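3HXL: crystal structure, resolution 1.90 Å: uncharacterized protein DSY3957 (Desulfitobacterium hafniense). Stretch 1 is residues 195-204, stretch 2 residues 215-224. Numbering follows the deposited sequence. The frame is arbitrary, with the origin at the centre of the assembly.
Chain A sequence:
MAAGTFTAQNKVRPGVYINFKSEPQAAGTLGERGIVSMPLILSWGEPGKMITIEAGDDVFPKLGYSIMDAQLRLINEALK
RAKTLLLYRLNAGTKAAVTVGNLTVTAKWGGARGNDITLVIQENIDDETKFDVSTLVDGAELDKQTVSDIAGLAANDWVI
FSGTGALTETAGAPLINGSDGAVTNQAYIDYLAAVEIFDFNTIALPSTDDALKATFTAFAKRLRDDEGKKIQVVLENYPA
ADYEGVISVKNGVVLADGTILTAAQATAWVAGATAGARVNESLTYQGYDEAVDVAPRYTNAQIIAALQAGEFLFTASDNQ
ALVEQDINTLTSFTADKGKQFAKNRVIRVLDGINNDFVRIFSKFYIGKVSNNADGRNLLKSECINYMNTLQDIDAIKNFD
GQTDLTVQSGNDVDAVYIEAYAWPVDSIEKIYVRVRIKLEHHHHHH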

ATOM      1  N   VAL A 195       1.422 -10.434   1.923  1.00 24.17           N
ATOM      2  CA  VAL A 195       1.423  -9.123   2.558  1.00 22.05           C
ATOM      3  C   VAL A 195       1.383  -9.217   4.079  1.00 23.54           C
ATOM      4  O   VAL A 195       1.942  -8.372   4.779  1.00 18.15           O
ATOM      5  CB  VAL A 195       0.234  -8.260   2.076  1.00 25.80           C
ATOM      6  CG1 VAL A 195      -1.082  -8.802   2.634  1.00 23.48           C
ATOM      7  CG2 VAL A 195       0.449  -6.816   2.497  1.00 27.28           C
ATOM      8  N   GLU A 196       0.729 -10.257   4.588  1.00 15.48           N
ATOM      9  CA  GLU A 196       0.609 -10.448   6.025  1.00 22.21           C
ATOM     10  C   GLU A 196       1.957 -10.498   6.731  1.00 20.79           C
ATOM     11  O   GLU A 196       2.056 -10.210   7.922  1.00 25.10           O
ATOM     12  CB  GLU A 196      -0.157 -11.738   6.321  1.00 23.46           C
ATOM     13  CG  GLU A 196      -0.851 -11.708   7.661  1.00 35.45           C
ATOM     14  CD  GLU A 196      -1.465 -13.038   8.033  1.00 34.58           C
ATOM     15  OE1 GLU A 196      -2.090 -13.672   7.155  1.00 32.78           O
ATOM     16  OE2 GLU A 196      -1.330 -13.434   9.210  1.00 41.05           O
ATOM     17  N   ILE A 197       2.994 -10.865   5.992  1.00 23.85           N
ATOM     18  CA  ILE A 197       4.330 -10.963   6.554  1.00 25.26           C
ATOM     19  C   ILE A 197       5.065  -9.621   6.531  1.00 29.80           C
ATOM     20  O   ILE A 197       6.089  -9.461   7.191  1.00 30.88           O
ATOM     21  CB  ILE A 197       5.147 -12.022   5.790  1.00 35.17           C
ATOM     22  CG1 ILE A 197       4.391 -13.359   5.813  1.00 41.80           C
ATOM     23  CG2 ILE A 197       6.507 -12.210   6.447  1.00 43.86           C
ATOM     24  CD1 ILE A 197       4.969 -14.402   4.886  1.00 42.38           C
ATOM     25  N   PHE A 198       4.544  -8.659   5.775  1.00 21.97           N
ATOM     26  CA  PHE A 198       5.168  -7.339   5.693  1.00 24.61           C
ATOM     27  C   PHE A 198       4.566  -6.385   6.713  1.00 22.74           C
ATOM     28  O   PHE A 198       3.496  -6.636   7.266  1.00 20.43           O
ATOM     29  CB  PHE A 198       4.971  -6.711   4.304  1.00 20.83           C
ATOM     30  CG  PHE A 198       5.912  -7.229   3.251  1.00 23.99           C
ATOM     31  CD1 PHE A 198       5.697  -8.465   2.646  1.00 29.13           C
ATOM     32  CD2 PHE A 198       7.010  -6.467   2.852  1.00 20.97           C
ATOM     33  CE1 PHE A 198       6.563  -8.935   1.654  1.00 24.72           C
ATOM     34  CE2 PHE A 198       7.881  -6.926   1.865  1.00 22.06           C
ATOM     35  CZ  PHE A 198       7.658  -8.163   1.263  1.00 35.56           C
ATOM     36  N   ASP A 199       5.269  -5.296   6.987  1.00 25.94           N
ATOM     37  CA  ASP A 199       4.717  -4.298   7.878  1.00 23.12           C
ATOM     38  C   ASP A 199       4.118  -3.271   6.927  1.00 18.54           C
ATOM     39  O   ASP A 199       4.771  -2.845   5.972  1.00 18.71           O
ATOM     40  CB  ASP A 199       5.799  -3.679   8.763  1.00 36.32           C
ATOM     41  CG  ASP A 199       6.173  -4.585   9.930  1.00 50.17           C
ATOM     42  OD1 ASP A 199       5.245  -5.106  10.596  1.00 49.71           O
ATOM     43  OD2 ASP A 199       7.381  -4.769  10.188  1.00 50.70           O
ATOM     44  N   PHE A 200       2.858  -2.920   7.167  1.00 16.90           N
ATOM     45  CA  PHE A 200       2.145  -1.956   6.335  1.00 14.95           C
ATOM     46  C   PHE A 200       1.010  -1.327   7.136  1.00 13.53           C
ATOM     47  O   PHE A 200       0.714  -1.761   8.248  1.00 13.84           O
ATOM     48  CB  PHE A 200       1.605  -2.640   5.069  1.00 15.75           C
ATOM     49  CG  PHE A 200       0.535  -3.670   5.331  1.00 18.18           C
ATOM     50  CD1 PHE A 200      -0.815  -3.332   5.254  1.00 14.41           C
ATOM     51  CD2 PHE A 200       0.879  -4.975   5.663  1.00 18.05           C
ATOM     52  CE1 PHE A 200      -1.812  -4.286   5.508  1.00 16.90           C
ATOM     53  CE2 PHE A 200      -0.106  -5.932   5.918  1.00 18.34           C
ATOM     54  CZ  PHE A 200      -1.454  -5.583   5.839  1.00 15.29           C
ATOM     55  N   ASN A 201       0.383  -0.300   6.577  1.00 12.96           N
ATOM     56  CA  ASN A 201      -0.694   0.389   7.270  1.00 12.77           C
ATOM     57  C   ASN A 201      -2.033   0.179   6.597  1.00 11.19           C
ATOM     58  O   ASN A 201      -3.030  -0.105   7.253  1.00 16.62           O
ATOM     59  CB  ASN A 201      -0.411   1.897   7.322  1.00 13.21           C
ATOM     60  CG  ASN A 201       0.872   2.216   8.043  1.00 15.06           C
ATOM     61  OD1 ASN A 201       0.977   2.025   9.251  1.00 21.81           O
ATOM     62  ND2 ASN A 201       1.860   2.690   7.306  1.00 10.65           N
ATOM     63  N   THR A 202      -2.045   0.315   5.279  1.00 14.10           N
ATOM     64  CA  THR A 202      -3.285   0.190   4.538  1.00 18.04           C
ATOM     65  C   THR A 202      -3.184  -0.623   3.259  1.00 14.98           C
ATOM     66  O   THR A 202      -2.123  -0.715   2.636  1.00 19.89           O
ATOM     67  CB  THR A 202      -3.813   1.572   4.158  1.00 21.61           C
ATOM     68  OG1 THR A 202      -2.998   2.111   3.112  1.00 26.09           O
ATOM     69  CG2 THR A 202      -3.749   2.507   5.356  1.00 15.76           C
ATOM     70  N   ILE A 203      -4.312  -1.203   2.868  1.00 14.46           N
ATOM     71  CA  ILE A 203      -4.390  -1.986   1.643  1.00 15.48           C
ATOM     72  C   ILE A 203      -5.510  -1.419   0.779  1.00 16.78           C
ATOM     73  O   ILE A 203      -6.555  -1.034   1.291  1.00 16.12           O
ATOM     74  CB  ILE A 203      -4.726  -3.464   1.929  1.00 21.10           C
ATOM     75  CG1 ILE A 203      -3.511  -4.173   2.531  1.00 19.67           C
ATOM     76  CG2 ILE A 203      -5.182  -4.140   0.643  1.00 19.22           C
ATOM     77  CD1 ILE A 203      -3.828  -5.559   3.093  1.00 20.84           C
ATOM     78  N   ALA A 204      -5.283  -1.353  -0.527  1.00 19.66           N
ATOM     79  CA  ALA A 204      -6.309  -0.874  -1.436  1.00 16.98           C
ATOM     80  C   ALA A 204      -6.741  -2.049  -2.295  1.00 18.22           C
ATOM     81  O   ALA A 204      -5.905  -2.838  -2.742  1.00 15.80           O
ATOM     82  CB  ALA A 204      -5.767   0.247  -2.329  1.00 16.79           C
ATOM     83  N   THR A 215     -13.862 -11.054   1.606  1.00 17.68           N
ATOM     84  CA  THR A 215     -12.635 -11.699   2.051  1.00 18.19           C
ATOM     85  C   THR A 215     -11.672 -10.675   2.653  1.00 19.50           C
ATOM     86  O   THR A 215     -11.090 -10.917   3.711  1.00 22.11           O
ATOM     87  CB  THR A 215     -11.950 -12.441   0.884  1.00 22.46           C
ATOM     88  OG1 THR A 215     -12.754 -13.567   0.500  1.00 24.93           O
ATOM     89  CG2 THR A 215     -10.569 -12.932   1.289  1.00 22.73           C
ATOM     90  N   PHE A 216     -11.508  -9.533   1.992  1.00 18.79           N
ATOM     91  CA  PHE A 216     -10.616  -8.511   2.522  1.00 21.03           C
ATOM     92  C   PHE A 216     -11.138  -7.977   3.852  1.00 18.12           C
ATOM     93  O   PHE A 216     -10.356  -7.660   4.747  1.00 17.06           O
ATOM     94  CB  PHE A 216     -10.428  -7.368   1.511  1.00 15.68           C
ATOM     95  CG  PHE A 216      -9.368  -7.645   0.478  1.00 24.50           C
ATOM     96  CD1 PHE A 216      -8.362  -6.708   0.222  1.00 17.60           C
ATOM     97  CD2 PHE A 216      -9.353  -8.853  -0.226  1.00 14.18           C
ATOM     98  CE1 PHE A 216      -7.361  -6.970  -0.718  1.00 15.55           C
ATOM     99  CE2 PHE A 216      -8.358  -9.122  -1.163  1.00 17.88           C
ATOM    100  CZ  PHE A 216      -7.352  -8.178  -1.410  1.00 21.15           C
ATOM    101  N   THR A 217     -12.460  -7.898   3.985  1.00 20.17           N
ATOM    102  CA  THR A 217     -13.074  -7.420   5.227  1.00 19.90           C
ATOM    103  C   THR A 217     -12.752  -8.399   6.354  1.00 22.18           C
ATOM    104  O   THR A 217     -12.394  -7.987   7.455  1.00 20.33           O
ATOM    105  CB  THR A 217     -14.609  -7.278   5.073  1.00 20.71           C
ATOM    106  OG1 THR A 217     -14.897  -6.285   4.080  1.00 16.72           O
ATOM    107  CG2 THR A 217     -15.250  -6.855   6.395  1.00 16.42           C
ATOM    108  N   ALA A 218     -12.867  -9.697   6.075  1.00 18.21           N
ATOM    109  CA  ALA A 218     -12.565 -10.711   7.076  1.00 16.47           C
ATOM    110  C   ALA A 218     -11.077 -10.658   7.420  1.00 15.33           C
ATOM    111  O   ALA A 218     -10.683 -10.787   8.582  1.00 16.33           O
ATOM    112  CB  ALA A 218     -12.938 -12.108   6.556  1.00 18.47           C
ATOM    113  N   PHE A 219     -10.255 -10.473   6.392  1.00 17.63           N
ATOM    114  CA  PHE A 219      -8.809 -10.387   6.550  1.00 20.13           C
ATOM    115  C   PHE A 219      -8.471  -9.271   7.539  1.00 19.65           C
ATOM    116  O   PHE A 219      -7.684  -9.465   8.465  1.00 20.88           O
ATOM    117  CB  PHE A 219      -8.159 -10.098   5.193  1.00 20.81           C
ATOM    118  CG  PHE A 219      -6.663  -9.952   5.246  1.00 17.78           C
ATOM    119  CD1 PHE A 219      -5.842 -11.065   5.376  1.00 15.47           C
ATOM    120  CD2 PHE A 219      -6.074  -8.687   5.158  1.00 24.16           C
ATOM    121  CE1 PHE A 219      -4.454 -10.928   5.417  1.00 20.51           C
ATOM    122  CE2 PHE A 219      -4.689  -8.539   5.199  1.00 16.75           C
ATOM    123  CZ  PHE A 219      -3.875  -9.659   5.328  1.00 21.95           C
ATOM    124  N   ALA A 220      -9.078  -8.105   7.340  1.00 19.43           N
ATOM    125  CA  ALA A 220      -8.836  -6.962   8.215  1.00 19.79           C
ATOM    126  C   ALA A 220      -9.205  -7.269   9.665  1.00 20.18           C
ATOM    127  O   ALA A 220      -8.453  -6.952  10.587  1.00 14.42           O
ATOM    128  CB  ALA A 220      -9.627  -5.754   7.718  1.00 13.75           C
ATOM    129  N   LYS A 221     -10.362  -7.894   9.868  1.00 15.61           N
ATOM    130  CA  LYS A 221     -10.814  -8.221  11.219  1.00 12.83           C
ATOM    131  C   LYS A 221      -9.862  -9.176  11.924  1.00 17.13           C
ATOM    132  O   LYS A 221      -9.590  -9.029  13.123  1.00 16.02           O
ATOM    133  CB  LYS A 221     -12.213  -8.846  11.181  1.00 19.32           C
ATOM    134  CG  LYS A 221     -13.326  -7.912  10.725  1.00 22.22           C
ATOM    135  CD  LYS A 221     -14.665  -8.655  10.656  1.00 17.26           C
ATOM    136  CE  LYS A 221     -15.805  -7.747  10.211  1.00 25.92           C
ATOM    137  NZ  LYS A 221     -17.072  -8.510   9.968  1.00 36.87           N
ATOM    138  N   ARG A 222      -9.350 -10.154  11.180  1.00 16.40           N
ATOM    139  CA  ARG A 222      -8.441 -11.135  11.755  1.00 19.51           C
ATOM    140  C   ARG A 222      -7.125 -10.498  12.181  1.00 17.87           C
ATOM    141  O   ARG A 222      -6.672 -10.679  13.316  1.00 18.74           O
ATOM    142  CB  ARG A 222      -8.171 -12.273  10.762  1.00 15.42           C
ATOM    143  CG  ARG A 222      -7.277 -13.368  11.333  1.00 23.87           C
ATOM    144  CD  ARG A 222      -7.317 -14.627  10.477  1.00 24.75           C
ATOM    145  NE  ARG A 222      -6.901 -14.379   9.093  1.00 29.47           N
ATOM    146  CZ  ARG A 222      -5.647 -14.175   8.706  1.00 24.35           C
ATOM    147  NH1 ARG A 222      -5.381 -13.961   7.426  1.00 29.65           N
ATOM    148  NH2 ARG A 222      -4.659 -14.191   9.593  1.00 23.55           N
ATOM    149  N   LEU A 223      -6.496  -9.751  11.282  1.00 15.93           N
ATOM    150  CA  LEU A 223      -5.242  -9.114  11.662  1.00 17.75           C
ATOM    151  C   LEU A 223      -5.443  -8.140  12.819  1.00 15.82           C
ATOM    152  O   LEU A 223      -4.743  -8.217  13.828  1.00 18.52           O
ATOM    153  CB  LEU A 223      -4.607  -8.386  10.470  1.00 23.40           C
ATOM    154  CG  LEU A 223      -3.584  -9.183   9.646  1.00 20.15           C
ATOM    155  CD1 LEU A 223      -4.259 -10.359   8.940  1.00 23.25           C
ATOM    156  CD2 LEU A 223      -2.943  -8.257   8.618  1.00 15.74           C
ATOM    157  N   ARG A 224      -6.418  -7.244  12.688  1.00 17.34           N
ATOM    158  CA  ARG A 224      -6.668  -6.240  13.724  1.00 18.07           C
ATOM    159  C   ARG A 224      -7.066  -6.755  15.100  1.00 27.05           C
ATOM    160  O   ARG A 224      -6.481  -6.368  16.119  1.00 24.68           O
ATOM    161  CB  ARG A 224      -7.752  -5.251  13.275  1.00 12.74           C
ATOM    162  CG  ARG A 224      -7.387  -4.376  12.099  1.00 14.53           C
ATOM    163  CD  ARG A 224      -8.537  -3.436  11.769  1.00 13.54           C
ATOM    164  NE  ARG A 224      -8.836  -2.554  12.891  1.00 18.27           N
ATOM    165  CZ  ARG A 224      -8.187  -1.420  13.144  1.00 21.94           C
ATOM    166  NH1 ARG A 224      -7.209  -1.022  12.342  1.00 12.30           N
ATOM    167  NH2 ARG A 224      -8.497  -0.699  14.219  1.00 17.89           N
TER

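A helix that packs against an irregular segment commonly does so with an apolar stripe along one flank and a polar clasp at its margin, and the two stretches here illustrate the pattern on a small scale, with 313 Å² buried in all. Within 215–224, backbone hydrogen bonds of the i to i−4 kind, such as L223 N to F219 O at 3.1 Å, bring F216, F219 and L223 onto a common side. All three direct their CA-to-CB bonds toward the partner stretch.

The apolar contacts centre on F219. Its chi1 is t, and its buried ring meets three apolar side chains of the other stretch: V195 CG1 lies 4.0 Å from F219 CZ, I203 CD1 lies 3.7 Å from F219 CE2, and F200 CZ lies 4.4 Å from the same CE2, at the ring edge. A flat, wide side chain suits this position because it can touch several neighbours at once. I203, a beta-branched residue in the strand 202–204, reaches two helix residues: besides its contact through CD1, its CG2 approaches the edge of the F216 ring, 3.8 Å from CE1. F200 starts sideways, yet the end of its ring comes nearer, placing CZ 4.1 Å from L223 CD2. L223 also receives the aliphatic part of E196, whose CG is 3.9 Å from L223 CD1.

The polar contact is a salt bridge between partly exposed residues. E196, with chi1 and chi2 both t, extends its carboxylate to the R222 guanidinium, which bends round at chi3 (p). Two weak hydrogen bonds run side by side, R222 NH1 to E196 OE1 at 3.3 Å and R222 NH2 to E196 OE2 at 3.4 Å. Their near-straight angles, 161° and 164°, show good alignment despite the length. Charge thus sits where exposure permits, while hydrocarbon fills the buried ground.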